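Local coordinates for RahU protein (Pseudomonas aeruginosa PAO1, PDB 6ZC2) that is an aegerolysin that interacts with the membrane sphingolipid ceramide phosphorylethanolamine and probably acts as a lipid-binding protein at membranes, at residues W29-R34 against A61-E66. Sequence-based numbering, arbitrary orientation.
With EDO (1,2-ethanediol), chain C; EDO (1,2-ethanediol), chain K.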
loop_
_atom_site.group_PDB
_atom_site.type_symbol
_atom_site.label_atom_id
_atom_site.label_comp_id
_atom_site.label_asym_id
_atom_site.label_seq_id
_atom_site.Cartn_x
_atom_site.Cartn_y
_atom_site.Cartn_z
ATOM N N TRP A 29 5.660 -8.278 -8.790
ATOM C CA TRP A 29 6.944 -8.740 -8.282
ATOM C C TRP A 29 6.923 -8.654 -6.763
ATOM O O TRP A 29 6.360 -7.707 -6.208
ATOM C CB TRP A 29 8.081 -7.851 -8.799
ATOM C CG TRP A 29 8.262 -7.938 -10.276
ATOM C CD1 TRP A 29 7.755 -7.095 -11.228
ATOM C CD2 TRP A 29 8.991 -8.944 -10.981
ATOM N NE1 TRP A 29 8.135 -7.513 -12.480
ATOM C CE2 TRP A 29 8.895 -8.647 -12.356
ATOM C CE3 TRP A 29 9.724 -10.065 -10.581
ATOM C CZ2 TRP A 29 9.504 -9.433 -13.333
ATOM C CZ3 TRP A 29 10.327 -10.843 -11.552
ATOM C CH2 TRP A 29 10.212 -10.524 -12.910
ATOM N N GLY A 30 7.543 -9.627 -6.102
ATOM C CA GLY A 30 7.715 -9.582 -4.660
ATOM C C GLY A 30 6.691 -10.408 -3.904
ATOM O O GLY A 30 6.001 -11.269 -4.455
ATOM N N LYS A 31 6.609 -10.139 -2.599
ATOM C CA LYS A 31 5.679 -10.814 -1.706
ATOM C C LYS A 31 5.130 -9.809 -0.700
ATOM O O LYS A 31 5.724 -8.749 -0.473
ATOM C CB LYS A 31 6.352 -11.976 -0.973
ATOM C CG LYS A 31 7.354 -11.572 0.045
ATOM C CD LYS A 31 8.031 -12.822 0.543
ATOM C CE LYS A 31 8.921 -12.508 1.700
ATOM N NZ LYS A 31 9.580 -13.720 2.283
ATOM N N PHE A 32 4.001 -10.152 -0.081
ATOM C CA PHE A 32 3.507 -9.410 1.072
ATOM C C PHE A 32 4.053 -10.072 2.336
ATOM O O PHE A 32 4.275 -11.287 2.373
ATOM C CB PHE A 32 1.973 -9.422 1.117
ATOM C CG PHE A 32 1.312 -8.550 0.079
ATOM C CD1 PHE A 32 1.421 -7.166 0.135
ATOM C CD2 PHE A 32 0.549 -9.118 -0.938
ATOM C CE1 PHE A 32 0.787 -6.365 -0.814
ATOM C CE2 PHE A 32 -0.089 -8.320 -1.887
ATOM C CZ PHE A 32 0.032 -6.945 -1.825
ATOM N N TYR A 33 4.267 -9.269 3.384
ATOM C CA TYR A 33 4.766 -9.801 4.643
ATOM C C TYR A 33 4.125 -9.081 5.822
ATOM O O TYR A 33 3.625 -7.963 5.699
ATOM C CB TYR A 33 6.291 -9.752 4.723
ATOM C CG TYR A 33 6.940 -8.388 4.819
ATOM C CD1 TYR A 33 7.243 -7.653 3.678
ATOM C CD2 TYR A 33 7.322 -7.867 6.051
ATOM C CE1 TYR A 33 7.896 -6.425 3.766
ATOM C CE2 TYR A 33 7.984 -6.645 6.150
ATOM C CZ TYR A 33 8.269 -5.931 5.004
ATOM O OH TYR A 33 8.935 -4.724 5.079
ATOM N N ARG A 34 4.166 -9.736 6.983
ATOM C CA ARG A 34 3.602 -9.182 8.214
ATOM C C ARG A 34 4.621 -8.215 8.807
ATOM O O ARG A 34 5.593 -8.636 9.442
ATOM C CB ARG A 34 3.255 -10.305 9.186
ATOM C CG ARG A 34 2.401 -9.864 10.360
ATOM C CD ARG A 34 2.293 -10.947 11.436
ATOM N NE ARG A 34 1.783 -12.212 10.910
ATOM C CZ ARG A 34 0.491 -12.504 10.775
ATOM N NH1 ARG A 34 -0.431 -11.619 11.126
ATOM N NH2 ARG A 34 0.122 -13.680 10.288
ATOM N N ALA A 61 2.664 -4.354 3.899
ATOM C CA ALA A 61 4.089 -4.312 3.596
ATOM C C ALA A 61 4.434 -5.336 2.524
ATOM O O ALA A 61 3.879 -6.444 2.499
ATOM C CB ALA A 61 4.935 -4.562 4.853
ATOM N N SER A 62 5.361 -4.961 1.641
ATOM C CA SER A 62 5.788 -5.832 0.558
ATOM C C SER A 62 7.280 -5.639 0.312
ATOM O O SER A 62 7.796 -4.523 0.432
ATOM C CB SER A 62 5.000 -5.522 -0.725
ATOM O OG SER A 62 5.381 -6.356 -1.809
ATOM N N CYS A 63 7.971 -6.730 -0.020
ATOM C CA CYS A 63 9.395 -6.668 -0.320
ATOM C C CYS A 63 9.704 -7.601 -1.483
ATOM O O CYS A 63 8.888 -8.446 -1.866
ATOM C CB CYS A 63 10.264 -7.001 0.903
ATOM S SG CYS A 63 10.088 -8.697 1.528
ATOM N N GLY A 64 10.893 -7.436 -2.055
ATOM C CA GLY A 64 11.348 -8.378 -3.054
ATOM C C GLY A 64 11.570 -9.756 -2.464
ATOM O O GLY A 64 11.795 -9.923 -1.262
ATOM N N ARG A 65 11.496 -10.772 -3.320
ATOM C CA ARG A 65 11.763 -12.122 -2.844
ATOM C C ARG A 65 13.233 -12.254 -2.455
ATOM O O ARG A 65 14.109 -11.581 -3.007
ATOM C CB ARG A 65 11.335 -13.167 -3.880
ATOM C CG ARG A 65 9.814 -13.177 -4.095
ATOM C CD ARG A 65 9.237 -14.568 -4.383
ATOM N NE ARG A 65 7.773 -14.595 -4.300
ATOM C CZ ARG A 65 7.084 -14.913 -3.204
ATOM N NH1 ARG A 65 5.758 -14.908 -3.226
ATOM N NH2 ARG A 65 7.719 -15.233 -2.084
ATOM N N GLU A 66 13.496 -13.110 -1.470
ATOM C CA GLU A 66 14.815 -13.139 -0.852
ATOM C C GLU A 66 15.888 -13.500 -1.876
ATOM O O GLU A 66 15.738 -14.454 -2.645
ATOM C CB GLU A 66 14.834 -14.132 0.308
ATOM C CG GLU A 66 16.054 -13.930 1.176
ATOM C CD GLU A 66 16.016 -14.673 2.501
ATOM O OE1 GLU A 66 15.309 -15.697 2.606
ATOM O OE2 GLU A 66 16.720 -14.229 3.437
HETATM C C1 EDO C . -0.629 -7.492 5.995
HETATM O O1 EDO C . 0.074 -8.076 7.101
HETATM C C2 EDO C . 0.293 -7.476 4.787
HETATM O O2 EDO C . 1.411 -6.624 5.035
HETATM C C1 EDO K . 12.067 -2.975 8.202
HETATM O O1 EDO K . 11.588 -3.227 9.529
HETATM C C2 EDO K . 11.056 -3.433 7.155
HETATM O O2 EDO K . 10.502 -4.715 7.482
HETATM O O HOH W 1 11.134 -14.709 -0.117
#
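Lys-31 and Cys-63 form an antiparallel hydrogen-bonded pair that joins strands 29-34 and 58-63, neighbours in the mixed sheet of the aegerolysin beta-sandwich. Two bonds define the pair: Lys-31 N to Cys-63 O at 2.9 Å, with 159° at the hydrogen, and Cys-63 N to Lys-31 O. The same Lys-31 O also accepts from Ser-62 OG at 2.8 Å; with OG anti to the backbone N, this hydroxyl reaches the carbonyl from well above its plane, while Thr-72 is a further hydrogen-bond partner of OG. Ser-62 and Phe-32, the non-hydrogen-bonded pair, put their side chains on the face turned to the second sheet of the sandwich, where both touch Leu-27 of strand 19-27.

On the other face, the Tyr-33 ring leans back across strand 58-63. Its chi1 of 69° sets CG between the backbone N and carbonyl carbon, and Ala-61 CB then lies over one ring face, 3.7 Å from the centroid and 17° off the normal, a CH-pi contact. Cys-63 SG approaches the ring obliquely, 3.7 Å from Tyr-33 CD1, as a sulfur-aromatic contact. Trp-6 of strand 6-13 touches both Tyr-33 and Cys-63.

Beside the Lys-31 and Cys-63 pair, Gly-30 CA passes 3.2 Å from Cys-63 O, so backbone packs on backbone here. Arg-65 folds back from the following loop, laying one guanidinium face against Lys-31 CB, and its NH1 forms a salt bridge with Glu-41. The extended Lys-31 chain crosses this guanidinium, with CD 3.6 Å from Arg-65 NH2. Beyond it, Lys-31 NZ hydrogen-bonds to Tyr-3 OH and to a water that also accepts from Glu-66 N, 3.2 Å away.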